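Local coordinates for vacuolar-sorting protein BRO1 (Saccharomyces cerevisiae, PDB 1ZB1) that helps concentrate and sort cargo into multivesicular bodies and recruits the deubiquitinase DOA4 to endosomes, its Bro1 domain being the part in this chain, at residues A[9-14]-A[187-192]; A[30-33]-A[39-42]; A[33-36]-A[42-45]; A[111-116]-A[168-173]; A[138-141]-A[146-149]. One frame throughout, in Å; residues are numbered along the deposited sequence.

Contact 1: residues A[9-14]-A[187-192]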
# COMPACT_ATOMS: atom_id res chain seq x y z
N TYR A 9 -4.81 2.73 12.26
CA TYR A 9 -3.81 1.70 12.48
C TYR A 9 -3.21 1.32 11.12
O TYR A 9 -3.87 0.65 10.32
CB TYR A 9 -4.45 0.46 13.10
CG TYR A 9 -3.47 -0.62 13.49
CD1 TYR A 9 -2.98 -0.69 14.80
CD2 TYR A 9 -3.03 -1.55 12.56
CE1 TYR A 9 -2.07 -1.68 15.16
CE2 TYR A 9 -2.11 -2.55 12.92
CZ TYR A 9 -1.64 -2.60 14.22
OH TYR A 9 -0.75 -3.58 14.59
N LEU A 10 -1.98 1.75 10.86
CA LEU A 10 -1.32 1.46 9.58
C LEU A 10 -0.21 0.42 9.72
O LEU A 10 0.61 0.49 10.64
CB LEU A 10 -0.74 2.75 8.99
CG LEU A 10 -1.75 3.87 8.74
CD1 LEU A 10 -1.02 5.09 8.19
CD2 LEU A 10 -2.82 3.40 7.77
N PHE A 11 -0.18 -0.55 8.80
CA PHE A 11 0.84 -1.59 8.82
C PHE A 11 2.19 -0.99 8.46
O PHE A 11 2.29 -0.14 7.58
CB PHE A 11 0.50 -2.71 7.81
CG PHE A 11 -0.71 -3.53 8.18
CD1 PHE A 11 -1.17 -3.57 9.50
CD2 PHE A 11 -1.36 -4.29 7.22
CE1 PHE A 11 -2.27 -4.36 9.85
CE2 PHE A 11 -2.47 -5.08 7.55
CZ PHE A 11 -2.92 -5.11 8.88
N ASP A 12 3.23 -1.44 9.15
CA ASP A 12 4.58 -0.93 8.91
C ASP A 12 5.30 -1.86 7.93
O ASP A 12 5.72 -2.96 8.30
CB ASP A 12 5.35 -0.86 10.23
CG ASP A 12 6.50 0.12 10.17
OD1 ASP A 12 6.25 1.34 10.05
OD2 ASP A 12 7.67 -0.33 10.23
N LEU A 13 5.44 -1.42 6.68
CA LEU A 13 6.12 -2.22 5.67
C LEU A 13 7.64 -2.11 5.79
O LEU A 13 8.17 -1.13 6.32
CB LEU A 13 5.65 -1.81 4.26
CG LEU A 13 4.13 -1.91 4.02
CD1 LEU A 13 3.82 -1.60 2.57
CD2 LEU A 13 3.64 -3.30 4.36
N LYS A 14 8.35 -3.12 5.30
CA LYS A 14 9.81 -3.15 5.39
C LYS A 14 10.54 -2.91 4.09
O LYS A 14 10.10 -3.37 3.03
CB LYS A 14 10.27 -4.49 5.98
CG LYS A 14 9.73 -4.76 7.38
CD LYS A 14 10.26 -3.73 8.36
CE LYS A 14 9.78 -4.00 9.77
NZ LYS A 14 10.28 -2.99 10.74
N HIS A 187 -4.48 -0.05 -0.86
CA HIS A 187 -5.76 0.43 -1.35
C HIS A 187 -6.78 0.43 -0.20
O HIS A 187 -7.49 1.41 0.03
CB HIS A 187 -6.26 -0.47 -2.49
CG HIS A 187 -7.50 0.03 -3.17
ND1 HIS A 187 -8.12 -0.66 -4.19
CD2 HIS A 187 -8.24 1.15 -2.96
CE1 HIS A 187 -9.18 0.01 -4.59
NE2 HIS A 187 -9.28 1.11 -3.86
N ALA A 188 -6.83 -0.68 0.54
CA ALA A 188 -7.75 -0.79 1.66
C ALA A 188 -7.51 0.31 2.70
O ALA A 188 -8.47 0.92 3.17
CB ALA A 188 -7.62 -2.17 2.32
N GLU A 189 -6.25 0.56 3.04
CA GLU A 189 -5.92 1.58 4.03
C GLU A 189 -6.26 2.98 3.54
O GLU A 189 -6.71 3.83 4.32
CB GLU A 189 -4.44 1.51 4.42
CG GLU A 189 -4.05 0.22 5.14
CD GLU A 189 -2.62 0.23 5.64
OE1 GLU A 189 -1.77 0.91 5.03
OE2 GLU A 189 -2.33 -0.47 6.65
N ALA A 190 -6.04 3.24 2.25
CA ALA A 190 -6.36 4.55 1.69
C ALA A 190 -7.87 4.81 1.84
O ALA A 190 -8.29 5.88 2.29
CB ALA A 190 -5.95 4.62 0.22
N GLN A 191 -8.68 3.82 1.45
CA GLN A 191 -10.14 3.91 1.55
C GLN A 191 -10.54 4.11 3.01
O GLN A 191 -11.38 4.95 3.33
CB GLN A 191 -10.78 2.63 1.00
CG GLN A 191 -12.32 2.55 1.10
CD GLN A 191 -13.03 3.54 0.18
OE1 GLN A 191 -12.48 3.96 -0.83
NE2 GLN A 191 -14.28 3.89 0.51
N GLU A 192 -9.92 3.33 3.90
CA GLU A 192 -10.21 3.43 5.32
C GLU A 192 -9.96 4.84 5.85
O GLU A 192 -10.78 5.39 6.59
CB GLU A 192 -9.36 2.41 6.09
CG GLU A 192 -9.39 2.59 7.60
CD GLU A 192 -8.62 1.50 8.33
OE1 GLU A 192 -7.61 1.01 7.79
OE2 GLU A 192 -9.03 1.15 9.45
O HOH W 1 -7.24 1.81 11.47
O HOH W 2 0.80 1.12 5.73
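E189 reaches from helix 176-198 to the extended N-terminal segment 9-14 and takes hold of the backbone at F11, an example of a buried carboxylate binding a chain that has no helix or strand of its own. Its CB points at the segment and already borders L10 CD2, at 4.2 Å. With CG anti to the carbonyl carbon (chi1 -65°) and the rest of the chain extended, the carboxylate is carried straight across. CD then packs on L10 CD2, 3.8 Å away, and OE1 lies as near to the same methyl. OE2 accepts from F11 N at 3.0 Å with an almost linear N-H...O angle of 177°, on its syn side and 15° out of the carboxylate plane. In the Bro1 domain this ties residues near the start of the chain to a helix well over 150 residues further on. OE1 takes a hydrogen bond from a water that also donates to F11 O, so both backbone polar groups of F11 are engaged by one glutamate, directly and through solvent. The F11 ring stacks on W244. A second water accepts from Y9 N and donates to E192 OE2, while E192 OE1 forms a salt bridge with K251.

Contact 2: residues A[30-33]-A[39-42]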
# COMPACT_ATOMS: atom_id res chain seq x y z
N TYR A 30 34.21 -2.03 -17.10
CA TYR A 30 33.53 -2.42 -18.32
C TYR A 30 34.18 -1.73 -19.52
O TYR A 30 34.45 -2.36 -20.54
CB TYR A 30 32.05 -2.03 -18.26
CG TYR A 30 31.33 -2.16 -19.59
CD1 TYR A 30 31.03 -3.42 -20.12
CD2 TYR A 30 30.99 -1.03 -20.32
CE1 TYR A 30 30.40 -3.54 -21.36
CE2 TYR A 30 30.36 -1.14 -21.56
CZ TYR A 30 30.07 -2.39 -22.07
OH TYR A 30 29.45 -2.49 -23.30
N LEU A 31 34.41 -0.42 -19.38
CA LEU A 31 35.03 0.37 -20.44
C LEU A 31 36.45 -0.10 -20.76
O LEU A 31 36.81 -0.25 -21.92
CB LEU A 31 35.03 1.85 -20.05
CG LEU A 31 33.66 2.51 -19.90
CD1 LEU A 31 33.81 3.92 -19.34
CD2 LEU A 31 32.96 2.54 -21.25
N LYS A 32 37.25 -0.33 -19.72
CA LYS A 32 38.63 -0.79 -19.90
C LYS A 32 38.68 -2.13 -20.63
O LYS A 32 39.64 -2.43 -21.33
CB LYS A 32 39.34 -0.94 -18.55
CG LYS A 32 39.73 0.36 -17.88
CD LYS A 32 40.35 0.10 -16.51
CE LYS A 32 40.74 1.39 -15.82
NZ LYS A 32 41.27 1.16 -14.45
N LYS A 33 37.64 -2.94 -20.44
CA LYS A 33 37.57 -4.25 -21.07
C LYS A 33 37.01 -4.14 -22.49
O LYS A 33 37.40 -4.91 -23.37
CB LYS A 33 36.68 -5.19 -20.25
CG LYS A 33 37.12 -5.38 -18.80
CD LYS A 33 36.08 -6.14 -18.00
CE LYS A 33 36.46 -6.22 -16.53
NZ LYS A 33 35.38 -6.84 -15.71
N GLN A 39 42.19 3.81 -24.74
CA GLN A 39 41.01 4.41 -25.36
C GLN A 39 39.81 4.64 -24.45
O GLN A 39 39.07 5.60 -24.64
CB GLN A 39 40.55 3.55 -26.55
CG GLN A 39 41.04 4.02 -27.92
CD GLN A 39 42.53 3.87 -28.09
OE1 GLN A 39 43.08 2.78 -27.93
NE2 GLN A 39 43.20 4.97 -28.43
N TRP A 40 39.63 3.78 -23.44
CA TRP A 40 38.48 3.87 -22.55
C TRP A 40 38.15 5.21 -21.88
O TRP A 40 36.97 5.54 -21.74
CB TRP A 40 38.56 2.79 -21.46
CG TRP A 40 39.46 3.12 -20.32
CD1 TRP A 40 40.80 2.87 -20.23
CD2 TRP A 40 39.09 3.78 -19.10
NE1 TRP A 40 41.29 3.34 -19.03
CE2 TRP A 40 40.26 3.90 -18.32
CE3 TRP A 40 37.88 4.29 -18.60
CZ2 TRP A 40 40.26 4.51 -17.06
CZ3 TRP A 40 37.88 4.89 -17.35
CH2 TRP A 40 39.06 4.99 -16.59
N ARG A 41 39.15 5.97 -21.46
CA ARG A 41 38.88 7.25 -20.80
C ARG A 41 38.00 8.19 -21.62
O ARG A 41 37.25 8.99 -21.07
CB ARG A 41 40.19 7.95 -20.42
CG ARG A 41 40.95 7.26 -19.30
CD ARG A 41 41.93 8.20 -18.62
NE ARG A 41 42.58 7.60 -17.46
CZ ARG A 41 43.50 6.64 -17.53
NH1 ARG A 41 43.89 6.17 -18.70
NH2 ARG A 41 44.03 6.15 -16.41
N THR A 42 38.10 8.09 -22.94
CA THR A 42 37.32 8.95 -23.82
C THR A 42 35.81 8.69 -23.67
O THR A 42 35.00 9.59 -23.89
CB THR A 42 37.71 8.72 -25.30
OG1 THR A 42 39.10 9.06 -25.48
CG2 THR A 42 36.86 9.58 -26.22
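W40 and K32 account for most of the surface buried here, and they meet as an aliphatic chain laid against an indole. K32 runs alongside the W40 ring, the two side chains pointing the same way. Its CG sits over the five-membered ring, 3.4 Å from the centroid and only 4° off the normal, a CH-pi contact close to ideal. Because the lysine stays extended beyond CG, its CE stays on the same side and comes above the rim of the benzo ring, 3.4 Å from W40 CZ2. The chi1 of W40, 81°, places CG between the backbone N and the carbonyl carbon and so stands the indole up beside the helix. R41 CG lies on the opposite face of that ring, 3.5 Å above the plane, and the R41 guanidinium lies with one face over W40 CZ2.

L31, the third participant, works at the root of the tryptophan. Its CB packs against W40 CB at 3.9 Å, the two side chains crossing at about a right angle, and W40 CB also rests on the L31 carbonyl oxygen, 3.5 Å away. L31 also touches F43 and Y44. No hydrogen bond joins the two segments: across them the turn is held by packing alone. What meets the two faces of the indole is aliphatic, CG of K32 on one and CG of R41 on the other, while the like-charged ends stay apart, K32 NZ lying 6.0 Å from R41 NH2.

Contact 3: residues A[33-36]-A[42-45]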
# COMPACT_ATOMS: atom_id res chain seq x y z
N LYS A 33 37.64 -2.94 -20.44
CA LYS A 33 37.57 -4.25 -21.07
C LYS A 33 37.01 -4.14 -22.49
O LYS A 33 37.40 -4.91 -23.37
CB LYS A 33 36.68 -5.19 -20.25
CG LYS A 33 37.12 -5.38 -18.80
CD LYS A 33 36.08 -6.14 -18.00
CE LYS A 33 36.46 -6.22 -16.53
NZ LYS A 33 35.38 -6.84 -15.71
N SER A 34 36.11 -3.19 -22.70
CA SER A 34 35.50 -2.99 -24.01
C SER A 34 36.49 -2.35 -24.97
O SER A 34 36.62 -2.78 -26.11
CB SER A 34 34.25 -2.13 -23.89
OG SER A 34 33.24 -2.79 -23.13
N TYR A 35 37.18 -1.31 -24.50
CA TYR A 35 38.18 -0.63 -25.32
C TYR A 35 39.52 -0.80 -24.64
O TYR A 35 39.59 -1.27 -23.50
CB TYR A 35 37.86 0.86 -25.45
CG TYR A 35 36.42 1.16 -25.77
CD1 TYR A 35 35.49 1.33 -24.75
CD2 TYR A 35 35.99 1.25 -27.08
CE1 TYR A 35 34.15 1.59 -25.03
CE2 TYR A 35 34.65 1.50 -27.38
CZ TYR A 35 33.74 1.67 -26.35
OH TYR A 35 32.42 1.93 -26.64
N GLY A 36 40.60 -0.43 -25.32
CA GLY A 36 41.91 -0.57 -24.72
C GLY A 36 42.09 0.36 -23.53
O GLY A 36 41.26 1.24 -23.30
N THR A 42 38.10 8.09 -22.94
CA THR A 42 37.32 8.95 -23.82
C THR A 42 35.81 8.69 -23.67
O THR A 42 35.00 9.59 -23.89
CB THR A 42 37.71 8.72 -25.30
OG1 THR A 42 39.10 9.06 -25.48
CG2 THR A 42 36.86 9.58 -26.22
N PHE A 43 35.46 7.46 -23.30
CA PHE A 43 34.06 7.08 -23.15
C PHE A 43 33.54 7.20 -21.72
O PHE A 43 32.40 6.86 -21.44
CB PHE A 43 33.86 5.63 -23.61
CG PHE A 43 34.31 5.37 -25.03
CD1 PHE A 43 35.66 5.29 -25.35
CD2 PHE A 43 33.37 5.20 -26.05
CE1 PHE A 43 36.07 5.05 -26.67
CE2 PHE A 43 33.77 4.96 -27.36
CZ PHE A 43 35.12 4.88 -27.67
N TYR A 44 34.39 7.72 -20.82
CA TYR A 44 34.03 7.86 -19.41
C TYR A 44 33.72 9.29 -18.99
O TYR A 44 34.47 10.22 -19.31
CB TYR A 44 35.18 7.31 -18.56
CG TYR A 44 34.89 7.17 -17.09
CD1 TYR A 44 33.88 6.32 -16.64
CD2 TYR A 44 35.64 7.86 -16.14
CE1 TYR A 44 33.63 6.16 -15.27
CE2 TYR A 44 35.40 7.69 -14.77
CZ TYR A 44 34.40 6.84 -14.35
OH TYR A 44 34.15 6.67 -13.00
N ASP A 45 32.61 9.48 -18.29
CA ASP A 45 32.22 10.79 -17.77
C ASP A 45 32.43 10.69 -16.27
O ASP A 45 31.56 10.22 -15.54
CB ASP A 45 30.74 11.07 -18.06
CG ASP A 45 30.31 12.48 -17.66
OD1 ASP A 45 30.93 13.07 -16.74
OD2 ASP A 45 29.34 12.99 -18.25
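The reversal of the chain between helix 23-34 and helix 46-58 is fastened near the surface by an aromatic stack, Y35 against F43. It illustrates how two rings a few residues apart in sequence can brace a connection with no hydrogen bond between segments 33-36 and 42-45. Y35 is the first residue to leave helical geometry at the end of helix 23-34, and F43 lies in the stretch leading to the next helix. The bonds from CA to CB of both residues point across the gap, although their CA atoms stay 9.0 Å apart, and the rings meet between the two backbones.

The stack is face to face. Its centroids are 3.7 Å apart and the planes are inclined by 14°, so that the phenol end is the closer one. There Y35 CE2 approaches F43 CZ to 3.4 Å, and Y35 CZ lies as close to F43 CE2. The tyrosine oxygen takes part as well: OH lies 3.4 Å from F43 CE2. At the other end of the tilt, Y35 CD1 and F43 CD1 are 4.0 Å apart. The two side chains cross at about a right angle; the overlap is made by the flat faces, with the side-chain axes running across one another.

The stack lies between the end of helix 23-34 and the start of helix 46-58. S34, just before Y35, bonds back to Y30 O within helix 23-34, F43 also touches L31 of that helix, and D45 N-caps helix 46-58 through OD1 and A48 N.

Contact 4: residues A[111-116]-A[168-173]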
# COMPACT_ATOMS: atom_id res chain seq x y z
N LEU A 111 18.95 -13.23 3.62
CA LEU A 111 18.91 -13.87 2.31
C LEU A 111 19.08 -12.82 1.20
O LEU A 111 18.26 -11.92 1.05
CB LEU A 111 17.59 -14.61 2.13
CG LEU A 111 17.56 -15.65 1.00
CD1 LEU A 111 18.67 -16.68 1.24
CD2 LEU A 111 16.20 -16.35 0.97
N LYS A 112 20.15 -12.95 0.43
CA LYS A 112 20.42 -12.00 -0.65
C LYS A 112 20.70 -12.67 -1.99
O LYS A 112 21.06 -13.85 -2.04
CB LYS A 112 21.62 -11.12 -0.28
CG LYS A 112 22.91 -11.89 -0.07
CD LYS A 112 24.10 -10.96 0.01
CE LYS A 112 25.39 -11.73 0.24
NZ LYS A 112 26.55 -10.81 0.33
N TYR A 113 20.54 -11.90 -3.06
CA TYR A 113 20.78 -12.38 -4.41
C TYR A 113 21.55 -11.33 -5.19
O TYR A 113 21.42 -10.12 -4.94
CB TYR A 113 19.45 -12.64 -5.13
CG TYR A 113 18.53 -13.59 -4.42
CD1 TYR A 113 18.70 -14.98 -4.53
CD2 TYR A 113 17.48 -13.11 -3.63
CE1 TYR A 113 17.84 -15.87 -3.86
CE2 TYR A 113 16.61 -13.99 -2.96
CZ TYR A 113 16.80 -15.36 -3.08
OH TYR A 113 15.93 -16.23 -2.45
N THR A 114 22.35 -11.79 -6.15
CA THR A 114 23.12 -10.91 -7.02
C THR A 114 22.70 -11.29 -8.44
O THR A 114 22.73 -12.47 -8.79
CB THR A 114 24.64 -11.12 -6.84
OG1 THR A 114 25.03 -10.73 -5.51
CG2 THR A 114 25.42 -10.29 -7.85
N GLN A 115 22.29 -10.31 -9.22
CA GLN A 115 21.85 -10.54 -10.60
C GLN A 115 22.23 -9.31 -11.41
O GLN A 115 22.14 -8.17 -10.92
CB GLN A 115 20.33 -10.80 -10.62
CG GLN A 115 19.75 -11.10 -12.01
CD GLN A 115 18.36 -11.75 -11.95
OE1 GLN A 115 17.44 -11.36 -12.68
NE2 GLN A 115 18.22 -12.75 -11.10
N HIS A 116 22.67 -9.53 -12.65
CA HIS A 116 23.12 -8.44 -13.52
C HIS A 116 22.06 -7.70 -14.33
O HIS A 116 22.34 -6.64 -14.89
CB HIS A 116 24.17 -8.95 -14.52
CG HIS A 116 25.40 -9.54 -13.89
ND1 HIS A 116 26.03 -8.98 -12.80
CD2 HIS A 116 26.15 -10.60 -14.25
CE1 HIS A 116 27.12 -9.67 -12.52
NE2 HIS A 116 27.22 -10.66 -13.39
N ASN A 168 9.48 -13.14 -12.81
CA ASN A 168 10.36 -14.23 -12.37
C ASN A 168 11.51 -13.77 -11.46
O ASN A 168 12.66 -14.19 -11.63
CB ASN A 168 10.93 -14.95 -13.59
CG ASN A 168 9.85 -15.60 -14.44
OD1 ASN A 168 9.24 -16.60 -14.04
ND2 ASN A 168 9.61 -15.04 -15.63
N SER A 169 11.19 -12.92 -10.50
CA SER A 169 12.19 -12.40 -9.58
C SER A 169 12.74 -13.48 -8.66
O SER A 169 12.01 -14.38 -8.26
CB SER A 169 11.60 -11.28 -8.72
OG SER A 169 12.54 -10.81 -7.77
N PRO A 170 14.03 -13.40 -8.32
CA PRO A 170 14.61 -14.40 -7.42
C PRO A 170 14.18 -14.13 -5.97
O PRO A 170 14.30 -15.01 -5.11
CB PRO A 170 16.11 -14.21 -7.62
CG PRO A 170 16.22 -12.72 -7.89
CD PRO A 170 15.07 -12.49 -8.85
N SER A 171 13.68 -12.93 -5.71
CA SER A 171 13.25 -12.55 -4.36
C SER A 171 11.77 -12.78 -4.07
O SER A 171 10.91 -12.45 -4.89
CB SER A 171 13.57 -11.07 -4.08
OG SER A 171 13.03 -10.69 -2.82
N VAL A 172 11.49 -13.32 -2.90
CA VAL A 172 10.11 -13.59 -2.48
C VAL A 172 9.29 -12.30 -2.42
O VAL A 172 8.08 -12.32 -2.64
CB VAL A 172 10.08 -14.29 -1.08
CG1 VAL A 172 10.79 -13.43 -0.04
CG2 VAL A 172 8.64 -14.55 -0.66
N ASP A 173 9.95 -11.19 -2.12
CA ASP A 173 9.28 -9.89 -2.04
C ASP A 173 8.66 -9.47 -3.36
O ASP A 173 7.65 -8.77 -3.38
CB ASP A 173 10.28 -8.79 -1.65
CG ASP A 173 10.85 -8.98 -0.26
OD1 ASP A 173 12.08 -8.80 -0.10
OD2 ASP A 173 10.07 -9.29 0.66
O HOH W 3 13.68 -15.19 -1.48
O HOH W 4 14.62 -12.67 -12.81
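P170 lies across one face of the Y113 ring, the two side chains sliding past each other in opposite directions. Its CB sits 4.2 Å from the ring centroid and 16° off the normal, a CH-pi contact over the face. The proline carbonyl follows on the same side toward the phenol end, with P170 O 3.2 Å from Y113 CZ. S171 continues the line, its CA 3.9 Å from Y113 CE2.

The phenol group ends at water: Y113 OH and a water 2.7 Å away are linked, the water lying in the plane of the ring at its edge and accepting from V172 N. Q115 comes in beside the tyrosine. Extended, with CG anti to the backbone N (chi1 -179°), it crosses P170 obliquely and lays NE2 3.8 Å from P170 CG, while its OE1 receives a hydrogen bond from a second water that also donates to N168 O. Two consecutive ST turns, S169 OG with S171 N and S171 OG with D173 N, shape the loop; S171 OG also bonds D101.

Thus the two-stranded antiparallel hairpin of 97-100 and 112-115, whose strand 112-115 bears Y113 and Q115, rests on the loop between helices 146-165 and 176-198, with F120 of helix 118-139 touching Y113, Q115 and P170.

Contact 5: residues A[138-141]-A[146-149]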
# COMPACT_ATOMS: atom_id res chain seq x y z
N ARG A 138 2.53 7.52 6.80
CA ARG A 138 2.56 7.29 8.25
C ARG A 138 3.01 8.55 8.97
O ARG A 138 2.42 8.95 9.97
CB ARG A 138 3.51 6.14 8.58
CG ARG A 138 3.54 5.77 10.05
CD ARG A 138 4.56 4.68 10.33
NE ARG A 138 4.41 4.11 11.67
CZ ARG A 138 3.43 3.30 12.05
NH1 ARG A 138 2.49 2.95 11.19
NH2 ARG A 138 3.39 2.84 13.29
N GLU A 139 4.07 9.16 8.45
CA GLU A 139 4.66 10.36 9.02
C GLU A 139 3.73 11.58 8.98
O GLU A 139 3.80 12.44 9.86
CB GLU A 139 5.97 10.68 8.28
CG GLU A 139 6.85 11.72 8.94
CD GLU A 139 8.20 11.85 8.25
OE1 GLU A 139 8.22 12.19 7.04
OE2 GLU A 139 9.24 11.62 8.91
N ASN A 140 2.86 11.65 7.98
CA ASN A 140 1.93 12.77 7.85
C ASN A 140 0.51 12.42 8.28
O ASN A 140 -0.43 13.12 7.94
CB ASN A 140 1.90 13.26 6.39
CG ASN A 140 3.24 13.77 5.91
OD1 ASN A 140 3.45 13.97 4.71
ND2 ASN A 140 4.17 13.99 6.84
N ILE A 141 0.37 11.34 9.05
CA ILE A 141 -0.93 10.90 9.52
C ILE A 141 -1.47 11.88 10.57
O ILE A 141 -2.44 11.58 11.27
CB ILE A 141 -0.85 9.49 10.15
CG1 ILE A 141 -2.25 8.88 10.28
CG2 ILE A 141 -0.19 9.56 11.51
CD1 ILE A 141 -2.92 8.61 8.95
N LYS A 146 -5.61 13.99 4.30
CA LYS A 146 -5.45 14.31 2.88
C LYS A 146 -4.12 13.80 2.29
O LYS A 146 -4.10 13.08 1.29
CB LYS A 146 -5.56 15.83 2.67
CG LYS A 146 -5.30 16.29 1.25
CD LYS A 146 -5.27 17.81 1.14
CE LYS A 146 -6.66 18.42 1.27
NZ LYS A 146 -7.32 18.14 2.58
N ASN A 147 -3.01 14.19 2.92
CA ASN A 147 -1.69 13.79 2.45
C ASN A 147 -1.46 12.28 2.56
O ASN A 147 -0.92 11.66 1.64
CB ASN A 147 -0.60 14.52 3.25
CG ASN A 147 0.79 14.12 2.83
OD1 ASN A 147 1.35 14.67 1.87
ND2 ASN A 147 1.37 13.13 3.52
N SER A 148 -1.84 11.71 3.69
CA SER A 148 -1.67 10.28 3.91
C SER A 148 -2.44 9.45 2.89
O SER A 148 -1.97 8.41 2.44
CB SER A 148 -2.12 9.91 5.33
OG SER A 148 -1.29 10.54 6.28
N ILE A 149 -3.64 9.91 2.54
CA ILE A 149 -4.46 9.20 1.56
C ILE A 149 -3.77 9.23 0.20
O ILE A 149 -3.66 8.20 -0.48
CB ILE A 149 -5.88 9.84 1.45
CG1 ILE A 149 -6.69 9.54 2.71
CG2 ILE A 149 -6.61 9.30 0.21
CD1 ILE A 149 -8.08 10.15 2.72
O HOH W 5 -2.32 13.38 6.14
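N140 and S148 face each other across the short connection that joins helix 118-139 to helix 146-165, a worked case of a helix end met by the first turn of the next helix through water. The solvent-mediated link comes first. One water donates to N140 O at 2.6 Å and accepts from S148 N at 3.0 Å, so a carbonyl left by the ending helix and an amide of the starting one share a single molecule. N140 is the first residue past helix 118-139 to leave helical geometry.

Direct contacts of the serine hydroxyl form a second group. The S148 side chain points across to the other segment, with OG 3.2 Å from N140 O and 3.3 Å from I141 CA. Its hydrogen-bonding partner is A137 O, in the last turn of helix 118-139, so the hydroxyl ties the second helix directly to the end of the first.

Van der Waals packing makes the third. In I141, CG1 is anti to the backbone N (chi1 -164°) and chi2 of 65° then brings CD1 to the serine, 3.7 Å from S148 OG and 3.9 Å from S148 CB.

Apart from these groups, the N140 and N147 amides cross with their planes 55° apart, but their very close approach makes the modelled orientation doubtful.

Around this connection, L193 of helix 176-198 touches I141, S148 and I149, while I141 also meets P8 and L10 of the N-terminal segment. R138, at the end of helix 118-139, donates from NH1 to L10 O, so that the connection between the two helices lies against both helix 176-198 and the extended N terminus.

How the contacts relate
Contact 1 lies near the centre of the chain and contact 5 about 11 Å from contact 1, centre to centre; R138 and L10 join them, and both involve the neighbourhood of helix 176-198. Contacts 2 and 3 share K33 and T42 and fasten the same turn after helix 23-34, some 43 Å from the chain's centre, one with buried members and the other at the surface. Contact 4 sits between these extremes, where the strand hairpin meets a loop. Chemistry follows place: the central contacts rely on a carboxylate, a hydroxyl and bridging waters, the distal pair on aromatic faces without any hydrogen bond across, and contact 4 combines the two.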